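Beta-ketoacyl synthase (Burkholderia phymatum, PDB 4EWG) probably catalyses the condensation that lengthens an acyl chain held on acyl carrier protein. Local coordinates at residues A[64-69]-A[84-89]; A[92-97]-A[251-256]; A[172-177]-A[190-195]; A[301-306]-A[346-351]. All coordinates share one frame; numbering follows the deposited sequence.

Contact 1. Residues A[64-69]-A[84-89]; sequences ADWPRK and ASELAL
The indole of W66 presents its edge, not a face, to E86: the carboxylate carbon CD lies in the ring plane beyond the pyrrole side, and a second aromatic, F154, meets the same tryptophan edge to face. Ring and carboxylate planes are turned 53° apart. W66 NE1 gives its hydrogen to E86 OE1 over 3.1 Å in a nearly straight bond (163°) that stays close to the indole plane, reaching the oxygen on its syn side but well out of the carboxylate plane. E86 OE2 lies beside the benzene half of the indole, 3.6 Å from W66 CZ2. In this thiolase-like fold E86 rides on helix 76-92, which lies against strands 105-110 and 238-246; W66 belongs to the loop that leads through P67, at the N-cap position, into helix 68-71. With its CG anti to the backbone N (chi1 -176°) and the chain straight beyond, E86 extends from its helix to the indole N-H. A water donates to D65 OD1 at 2.8 Å and also to E86 OE1 at 2.8 Å, so it bridges two acids and OE1 accepts twice. The other oxygen, OE2, pairs with R83 in a salt bridge that probably steadies the negative charge.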
# COMPACT_ATOMS: atom_id res chain seq x y z
N ALA A 64 -2.81 26.49 12.90
CA ALA A 64 -1.72 27.27 13.50
C ALA A 64 -0.94 26.48 14.58
O ALA A 64 0.26 26.65 14.73
CB ALA A 64 -2.29 28.56 14.09
N ASP A 65 -1.63 25.63 15.32
CA ASP A 65 -1.02 24.92 16.42
C ASP A 65 -0.31 23.60 16.02
O ASP A 65 0.10 22.83 16.89
CB ASP A 65 -2.11 24.65 17.47
CG ASP A 65 -3.09 23.56 17.03
OD1 ASP A 65 -3.34 23.40 15.80
OD2 ASP A 65 -3.60 22.85 17.92
N TRP A 66 -0.16 23.32 14.71
CA TRP A 66 0.65 22.16 14.29
C TRP A 66 2.07 22.53 14.46
O TRP A 66 2.52 23.52 13.89
CB TRP A 66 0.39 21.76 12.85
CG TRP A 66 -0.93 21.08 12.66
CD1 TRP A 66 -1.96 20.94 13.60
CD2 TRP A 66 -1.45 20.48 11.43
NE1 TRP A 66 -3.02 20.30 13.06
CE2 TRP A 66 -2.78 19.99 11.76
CE3 TRP A 66 -0.97 20.30 10.13
CZ2 TRP A 66 -3.56 19.34 10.83
CZ3 TRP A 66 -1.78 19.64 9.21
CH2 TRP A 66 -3.05 19.18 9.56
N PRO A 67 2.81 21.75 15.22
CA PRO A 67 4.20 22.08 15.44
C PRO A 67 5.10 21.71 14.26
O PRO A 67 5.02 20.60 13.73
CB PRO A 67 4.57 21.23 16.67
CG PRO A 67 3.67 20.04 16.58
CD PRO A 67 2.39 20.54 15.98
N ARG A 68 5.98 22.65 13.92
CA ARG A 68 6.99 22.49 12.87
C ARG A 68 7.66 21.13 12.87
O ARG A 68 7.83 20.50 11.80
CB ARG A 68 8.04 23.61 13.07
CG ARG A 68 9.17 23.62 12.03
CD ARG A 68 9.97 24.94 12.05
NE ARG A 68 10.41 25.23 10.68
CZ ARG A 68 11.52 24.76 10.13
NH1 ARG A 68 12.34 23.99 10.81
NH2 ARG A 68 11.81 25.06 8.88
N LYS A 69 8.07 20.67 14.04
CA LYS A 69 8.81 19.41 14.14
C LYS A 69 7.99 18.28 13.56
O LYS A 69 8.54 17.32 13.05
CB LYS A 69 9.21 19.13 15.60
N ALA A 84 -7.93 15.74 8.07
CA ALA A 84 -9.09 14.85 8.04
C ALA A 84 -9.16 13.99 9.27
O ALA A 84 -10.23 13.83 9.89
CB ALA A 84 -9.02 13.95 6.81
N SER A 85 -8.01 13.44 9.63
CA SER A 85 -7.95 12.47 10.67
C SER A 85 -8.13 13.17 12.02
O SER A 85 -8.76 12.62 12.91
CB SER A 85 -6.62 11.72 10.59
OG SER A 85 -6.48 11.05 9.37
N GLU A 86 -7.58 14.38 12.13
CA GLU A 86 -7.77 15.25 13.28
C GLU A 86 -9.25 15.58 13.52
O GLU A 86 -9.72 15.53 14.65
CB GLU A 86 -6.99 16.56 13.10
CG GLU A 86 -7.03 17.52 14.29
CD GLU A 86 -6.21 18.79 14.02
OE1 GLU A 86 -5.31 19.14 14.80
OE2 GLU A 86 -6.46 19.46 12.98
N LEU A 87 -9.96 15.92 12.46
CA LEU A 87 -11.37 16.20 12.57
C LEU A 87 -12.13 14.92 13.04
O LEU A 87 -12.98 14.98 13.93
CB LEU A 87 -11.93 16.73 11.24
CG LEU A 87 -11.47 18.16 10.93
CD1 LEU A 87 -11.49 18.51 9.44
CD2 LEU A 87 -12.24 19.20 11.75
N ALA A 88 -11.77 13.78 12.45
CA ALA A 88 -12.47 12.52 12.74
C ALA A 88 -12.22 12.07 14.16
O ALA A 88 -13.12 11.59 14.83
CB ALA A 88 -12.04 11.43 11.78
N LEU A 89 -10.98 12.20 14.62
CA LEU A 89 -10.65 11.93 16.00
C LEU A 89 -11.42 12.83 16.98
O LEU A 89 -11.92 12.34 17.99
CB LEU A 89 -9.18 12.09 16.23
CG LEU A 89 -8.33 10.95 15.76
CD1 LEU A 89 -6.89 11.44 15.84
CD2 LEU A 89 -8.58 9.72 16.63
O HOH W 1 -5.56 21.91 14.89

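Contact 2. Residues A[92-97]-A[251-256]; sequences AGFAGD and KARGAT
R253 starts with its CG wedged between backbone N and carbonyl carbon (chi1 77°) and then runs extended to NE, which carries the guanidinium to the C-terminal end of helix 76-92; F94, its CG beside its backbone N, swings its ring in to meet it. Two helix ends are thereby joined, each closed by a Schellman motif: G93 ends helix 76-92 and G254 ends helix 247-252. The rim of the phenyl ring lies over the guanidinium, F94 CZ being 3.3 Å from R253 CZ, with planes 29° apart. A255 CB covers the opposite face at its rim, sandwiching the group between aromatic and methyl. Its edge grips the carbonyl of A92 end-on: two nitrogens donate to a single oxygen, which sits at the negative end of a helix dipole and probably suits a cation. R253 NE makes a salt bridge with E245; with the two bonds to A92 O, this would restrict rotation of the group. The nearest side-chain atoms of R253 and H249, a calcium-binding residue, are about 4 Å apart, although no calcium is bound to this chain. R253 NH1 and NH2 are each 2.9 Å from A92 O, almost in the guanidinium plane.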
# COMPACT_ATOMS: atom_id res chain seq x y z
N ALA A 92 -14.83 11.68 17.14
CA ALA A 92 -14.93 10.39 17.86
C ALA A 92 -14.72 10.52 19.39
O ALA A 92 -14.88 9.56 20.12
CB ALA A 92 -13.97 9.38 17.28
N GLY A 93 -14.36 11.71 19.84
CA GLY A 93 -14.19 11.97 21.27
C GLY A 93 -12.77 11.73 21.77
O GLY A 93 -12.54 11.68 22.97
N PHE A 94 -11.82 11.59 20.85
CA PHE A 94 -10.43 11.27 21.24
C PHE A 94 -9.47 12.47 21.27
O PHE A 94 -8.31 12.28 21.56
CB PHE A 94 -9.87 10.18 20.32
CG PHE A 94 -10.52 8.85 20.50
CD1 PHE A 94 -10.51 8.23 21.73
CD2 PHE A 94 -11.09 8.20 19.43
CE1 PHE A 94 -11.10 6.99 21.90
CE2 PHE A 94 -11.68 6.95 19.60
CZ PHE A 94 -11.69 6.36 20.83
N ALA A 95 -9.95 13.68 20.98
CA ALA A 95 -9.10 14.88 21.14
C ALA A 95 -8.47 14.87 22.54
O ALA A 95 -9.14 14.59 23.51
CB ALA A 95 -9.90 16.17 20.93
N GLY A 96 -7.17 15.17 22.63
CA GLY A 96 -6.47 15.24 23.94
C GLY A 96 -6.40 13.92 24.71
O GLY A 96 -5.91 13.89 25.86
N ASP A 97 -6.89 12.84 24.10
CA ASP A 97 -6.90 11.51 24.73
C ASP A 97 -5.70 10.71 24.20
O ASP A 97 -5.72 10.25 23.06
CB ASP A 97 -8.22 10.77 24.41
CG ASP A 97 -8.30 9.38 25.04
OD1 ASP A 97 -7.29 8.83 25.49
OD2 ASP A 97 -9.38 8.83 25.11
N LYS A 251 -19.32 0.90 22.71
CA LYS A 251 -20.40 0.85 23.68
C LYS A 251 -19.87 1.19 25.11
O LYS A 251 -20.35 2.14 25.73
CB LYS A 251 -21.15 -0.51 23.59
N ALA A 252 -18.83 0.51 25.58
CA ALA A 252 -18.28 0.73 26.94
C ALA A 252 -17.87 2.19 27.25
O ALA A 252 -17.99 2.62 28.39
CB ALA A 252 -17.09 -0.20 27.20
N ARG A 253 -17.41 2.97 26.27
CA ARG A 253 -17.09 4.37 26.55
C ARG A 253 -18.24 5.34 26.18
O ARG A 253 -18.08 6.53 26.22
CB ARG A 253 -15.77 4.79 25.85
CG ARG A 253 -15.89 5.04 24.36
CD ARG A 253 -14.51 5.20 23.70
NE ARG A 253 -14.67 5.41 22.26
CZ ARG A 253 -14.82 6.61 21.67
NH1 ARG A 253 -14.77 7.73 22.38
NH2 ARG A 253 -15.00 6.68 20.35
N GLY A 254 -19.40 4.79 25.81
CA GLY A 254 -20.56 5.58 25.44
C GLY A 254 -20.44 6.38 24.16
O GLY A 254 -21.00 7.47 24.05
N ALA A 255 -19.74 5.86 23.18
CA ALA A 255 -19.48 6.60 21.96
C ALA A 255 -20.77 6.78 21.18
O ALA A 255 -21.61 5.90 21.18
CB ALA A 255 -18.47 5.84 21.10
N THR A 256 -20.90 7.92 20.50
CA THR A 256 -21.93 8.11 19.51
C THR A 256 -21.55 7.29 18.26
O THR A 256 -20.50 7.50 17.70
CB THR A 256 -22.05 9.58 19.11
OG1 THR A 256 -22.51 10.34 20.21
CG2 THR A 256 -23.02 9.72 17.97

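Contact 3. Residues A[172-177]-A[190-195]; sequences SQAIGY and MLAGGA
I175 leans its aliphatic chain against A192 from the helix side. Its CA already lies 3.9 Å from A192 CB. Beyond CB, the branch that makes the contact is CG1, beside the backbone N (chi1 -66°), which stands 4.2 Å from A192 CB. The chain then extends to I175 CD1, which leads away from A192, and I175 CD1 touches A349 CB of helix 344-358 at 3.6 Å. The side chain also packs on I261 and L406. A174, the residue before it, has just a methyl to offer, and it comes in close over the strand backbone: A174 CB is 3.2 Å from G193 O and 3.6 Å from G193 N. A192 returns the approach, its CB lying 3.6 Å from A174 O, and A174 CB and A192 CB meet at 4.2 Å. Small residues on both sides thus let helix and strand axes come within 6.3 Å, nearly antiparallel at 167°. The motif is a beta-alpha-beta crossover: strands 161-163 and 189-196 are both parallel to strand 105-110, which lies between them in the sheet, and helix 170-183 connects them. In relatives this helix follows the loop with the active-site cysteine. Helix 170-183 also rests on strands 259-268 and 402-409, and Q173 and Y177, on another side of it, bond to I161 O of the second subunit.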
# COMPACT_ATOMS: atom_id res chain seq x y z
N SER A 172 -11.27 3.26 0.01
CA SER A 172 -12.18 2.13 0.25
C SER A 172 -11.43 0.90 0.72
O SER A 172 -11.92 0.19 1.59
CB SER A 172 -13.02 1.82 -0.99
OG SER A 172 -12.22 1.71 -2.17
N GLN A 173 -10.26 0.62 0.16
CA GLN A 173 -9.45 -0.46 0.71
C GLN A 173 -9.00 -0.15 2.15
O GLN A 173 -8.91 -1.06 2.98
CB GLN A 173 -8.23 -0.77 -0.16
CG GLN A 173 -8.60 -1.49 -1.47
CD GLN A 173 -7.40 -2.15 -2.16
OE1 GLN A 173 -6.34 -1.55 -2.28
NE2 GLN A 173 -7.58 -3.38 -2.60
N ALA A 174 -8.75 1.12 2.45
CA ALA A 174 -8.37 1.50 3.80
C ALA A 174 -9.50 1.12 4.72
O ALA A 174 -9.28 0.44 5.71
CB ALA A 174 -8.00 2.98 3.90
N ILE A 175 -10.71 1.50 4.37
CA ILE A 175 -11.86 1.24 5.22
C ILE A 175 -12.05 -0.26 5.36
O ILE A 175 -12.16 -0.78 6.48
CB ILE A 175 -13.17 1.98 4.72
CG1 ILE A 175 -12.97 3.49 4.85
CG2 ILE A 175 -14.45 1.54 5.48
CD1 ILE A 175 -13.95 4.36 4.10
N GLY A 176 -12.00 -0.97 4.23
CA GLY A 176 -12.24 -2.41 4.22
C GLY A 176 -11.21 -3.20 4.99
O GLY A 176 -11.53 -4.07 5.79
N TYR A 177 -9.95 -2.93 4.71
CA TYR A 177 -8.90 -3.68 5.36
C TYR A 177 -8.76 -3.28 6.85
O TYR A 177 -8.50 -4.12 7.69
CB TYR A 177 -7.54 -3.52 4.61
CG TYR A 177 -7.48 -4.13 3.19
CD1 TYR A 177 -8.22 -5.26 2.85
CD2 TYR A 177 -6.64 -3.59 2.22
CE1 TYR A 177 -8.13 -5.83 1.59
CE2 TYR A 177 -6.55 -4.14 0.96
CZ TYR A 177 -7.28 -5.26 0.64
OH TYR A 177 -7.20 -5.80 -0.64
N MET A 190 -8.93 1.89 14.46
CA MET A 190 -8.18 2.21 13.24
C MET A 190 -8.65 3.54 12.72
O MET A 190 -9.87 3.82 12.68
CB MET A 190 -8.38 1.16 12.13
CG MET A 190 -7.78 -0.22 12.38
SD MET A 190 -5.98 -0.26 12.44
CE MET A 190 -5.50 -0.31 10.69
N LEU A 191 -7.70 4.39 12.33
CA LEU A 191 -7.98 5.49 11.41
C LEU A 191 -7.90 4.91 9.99
O LEU A 191 -6.93 4.25 9.65
CB LEU A 191 -6.96 6.60 11.57
CG LEU A 191 -6.94 7.24 12.98
CD1 LEU A 191 -5.87 8.29 13.01
CD2 LEU A 191 -8.31 7.81 13.39
N ALA A 192 -8.94 5.12 9.20
CA ALA A 192 -8.93 4.64 7.82
C ALA A 192 -9.39 5.75 6.91
O ALA A 192 -10.41 6.38 7.15
CB ALA A 192 -9.82 3.41 7.67
N GLY A 193 -8.64 5.98 5.84
CA GLY A 193 -9.01 7.00 4.90
C GLY A 193 -8.19 7.01 3.65
O GLY A 193 -7.42 6.06 3.36
N GLY A 194 -8.40 8.07 2.88
CA GLY A 194 -7.66 8.29 1.65
C GLY A 194 -7.54 9.76 1.40
O GLY A 194 -8.33 10.55 1.93
N ALA A 195 -6.57 10.13 0.56
CA ALA A 195 -6.26 11.54 0.30
C ALA A 195 -5.63 11.73 -1.07
O ALA A 195 -5.09 10.78 -1.65
CB ALA A 195 -5.35 12.06 1.39

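Contact 4. Residues A[301-306]-A[346-351]; sequences YVNAHG and ALEAWW
E348 lays its CB and CG against the amide oxygen of N303: OD1 is 3.3 Å from E348 CB and 3.7 Å from E348 CG, a contact of van der Waals kind. The two side chains cross at about a right angle, with amide and carboxylate planes 59° apart. The amide's orientation is set from the other end, where N303 ND2 donates to Y301 OH at 3.0 Å, nearly straight and close to the amide plane; the tyrosine hydroxyl is in turn bonded to S331. The N303-E348 contact joins strand 299-303 of the central sheet, in the C-terminal half of the thiolase-like fold, to helix 344-358. N303 to G306 form an Asn-Ala-His-Gly sequence that in relatives bears an active-site histidine. E348, its CG beside the backbone N (chi1 -71°) and its chain extended, brings its carboxylate near the backbone of A304 and H305. Its OE1 stays 3.9 Å from A304 O and 4.4 Å from H305 ND1. The stronger partner is K334, which makes a salt bridge with E348 OE2 and also bonds H305 O, so one ammonium group ties the buried acid to the H305 carbonyl. H305 ND1 is bonded to N396, and its ring meets H339 edge to face.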
# COMPACT_ATOMS: atom_id res chain seq x y z
N TYR A 301 -29.85 1.60 -1.19
CA TYR A 301 -29.18 2.63 -2.02
C TYR A 301 -27.75 2.23 -2.32
O TYR A 301 -27.07 1.63 -1.51
CB TYR A 301 -29.23 4.00 -1.33
CG TYR A 301 -28.31 5.08 -1.92
CD1 TYR A 301 -28.74 5.87 -2.96
CD2 TYR A 301 -27.03 5.30 -1.40
CE1 TYR A 301 -27.91 6.86 -3.51
CE2 TYR A 301 -26.19 6.28 -1.94
CZ TYR A 301 -26.64 7.06 -2.99
OH TYR A 301 -25.84 8.06 -3.53
N VAL A 302 -27.32 2.57 -3.52
CA VAL A 302 -25.95 2.44 -3.91
C VAL A 302 -25.37 3.82 -4.16
O VAL A 302 -25.91 4.58 -4.95
CB VAL A 302 -25.85 1.60 -5.18
CG1 VAL A 302 -24.42 1.60 -5.73
CG2 VAL A 302 -26.36 0.20 -4.90
N ASN A 303 -24.23 4.11 -3.50
CA ASN A 303 -23.39 5.26 -3.88
C ASN A 303 -22.42 4.80 -4.94
O ASN A 303 -21.43 4.13 -4.66
CB ASN A 303 -22.65 5.87 -2.67
CG ASN A 303 -22.01 7.23 -2.99
OD1 ASN A 303 -20.76 7.35 -3.08
ND2 ASN A 303 -22.85 8.26 -3.14
N ALA A 304 -22.73 5.16 -6.18
CA ALA A 304 -21.91 4.87 -7.32
C ALA A 304 -20.49 5.43 -7.19
O ALA A 304 -20.22 6.35 -6.41
CB ALA A 304 -22.56 5.40 -8.61
N HIS A 305 -19.60 4.83 -7.96
CA HIS A 305 -18.30 5.40 -8.23
C HIS A 305 -18.55 6.54 -9.16
O HIS A 305 -18.14 7.67 -8.88
CB HIS A 305 -17.40 4.34 -8.84
CG HIS A 305 -15.96 4.71 -8.91
ND1 HIS A 305 -15.27 5.16 -7.85
CD2 HIS A 305 -15.05 4.61 -9.95
CE1 HIS A 305 -14.00 5.40 -8.23
NE2 HIS A 305 -13.86 5.05 -9.50
N GLY A 306 -19.23 6.25 -10.29
CA GLY A 306 -19.82 7.30 -11.13
C GLY A 306 -18.87 8.39 -11.58
O GLY A 306 -19.10 9.56 -11.32
N ALA A 346 -13.13 7.14 0.72
CA ALA A 346 -13.34 7.59 2.08
C ALA A 346 -14.35 8.72 2.14
O ALA A 346 -15.28 8.68 2.95
CB ALA A 346 -12.02 8.02 2.73
N LEU A 347 -14.19 9.70 1.27
CA LEU A 347 -15.12 10.82 1.21
C LEU A 347 -16.52 10.29 0.92
O LEU A 347 -17.48 10.66 1.57
CB LEU A 347 -14.67 11.81 0.14
CG LEU A 347 -15.44 13.12 -0.14
CD1 LEU A 347 -14.49 14.10 -0.83
CD2 LEU A 347 -16.69 12.93 -1.00
N GLU A 348 -16.63 9.44 -0.08
CA GLU A 348 -17.92 8.89 -0.49
C GLU A 348 -18.54 8.00 0.57
O GLU A 348 -19.75 8.01 0.73
CB GLU A 348 -17.80 8.14 -1.83
CG GLU A 348 -17.57 9.13 -2.98
CD GLU A 348 -16.93 8.52 -4.21
OE1 GLU A 348 -17.00 7.31 -4.40
OE2 GLU A 348 -16.38 9.27 -5.03
N ALA A 349 -17.70 7.26 1.32
CA ALA A 349 -18.22 6.45 2.40
C ALA A 349 -18.83 7.39 3.47
O ALA A 349 -19.97 7.22 3.92
CB ALA A 349 -17.14 5.57 2.97
N TRP A 350 -18.05 8.39 3.85
CA TRP A 350 -18.45 9.39 4.86
C TRP A 350 -19.79 10.01 4.48
O TRP A 350 -20.76 9.93 5.24
CB TRP A 350 -17.34 10.42 4.97
CG TRP A 350 -17.66 11.69 5.69
CD1 TRP A 350 -18.61 11.88 6.65
CD2 TRP A 350 -16.98 12.97 5.56
NE1 TRP A 350 -18.62 13.19 7.07
CE2 TRP A 350 -17.65 13.88 6.45
CE3 TRP A 350 -15.96 13.44 4.76
CZ2 TRP A 350 -17.28 15.19 6.56
CZ3 TRP A 350 -15.60 14.76 4.88
CH2 TRP A 350 -16.24 15.62 5.76
N TRP A 351 -19.85 10.61 3.29
CA TRP A 351 -21.06 11.30 2.84
C TRP A 351 -22.22 10.37 2.69
O TRP A 351 -23.34 10.75 2.99
CB TRP A 351 -20.81 12.06 1.56
CG TRP A 351 -19.87 13.24 1.78
CD1 TRP A 351 -19.11 13.51 2.91
CD2 TRP A 351 -19.55 14.31 0.86
NE1 TRP A 351 -18.38 14.63 2.75
CE2 TRP A 351 -18.60 15.15 1.52
CE3 TRP A 351 -19.97 14.63 -0.41
CZ2 TRP A 351 -18.08 16.27 0.93
CZ3 TRP A 351 -19.43 15.77 -1.02
CH2 TRP A 351 -18.51 16.57 -0.36

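Contacts 1 and 2 follow each other along helix 76-92 and its exit: L89 O of contact 1 and F94 N of contact 2 lie 3.0 Å apart, probably hydrogen-bonded. The same helix reaches contact 3, L89 CD2 meeting L191 CD2 at 3.8 Å, although the centres of contacts 1 and 3 are 18 Å apart. Contacts 3 and 4 are the closest pair, with centres 13 Å apart, and G194 N is 3.6 Å from A346 CB. These two probably flank the active site, since in relatives the helix of contact 3 follows the active-site cysteine and the N303-G306 segment of contact 4 carries the histidine. The calcium-binding H249 lies beside contact 2 alone.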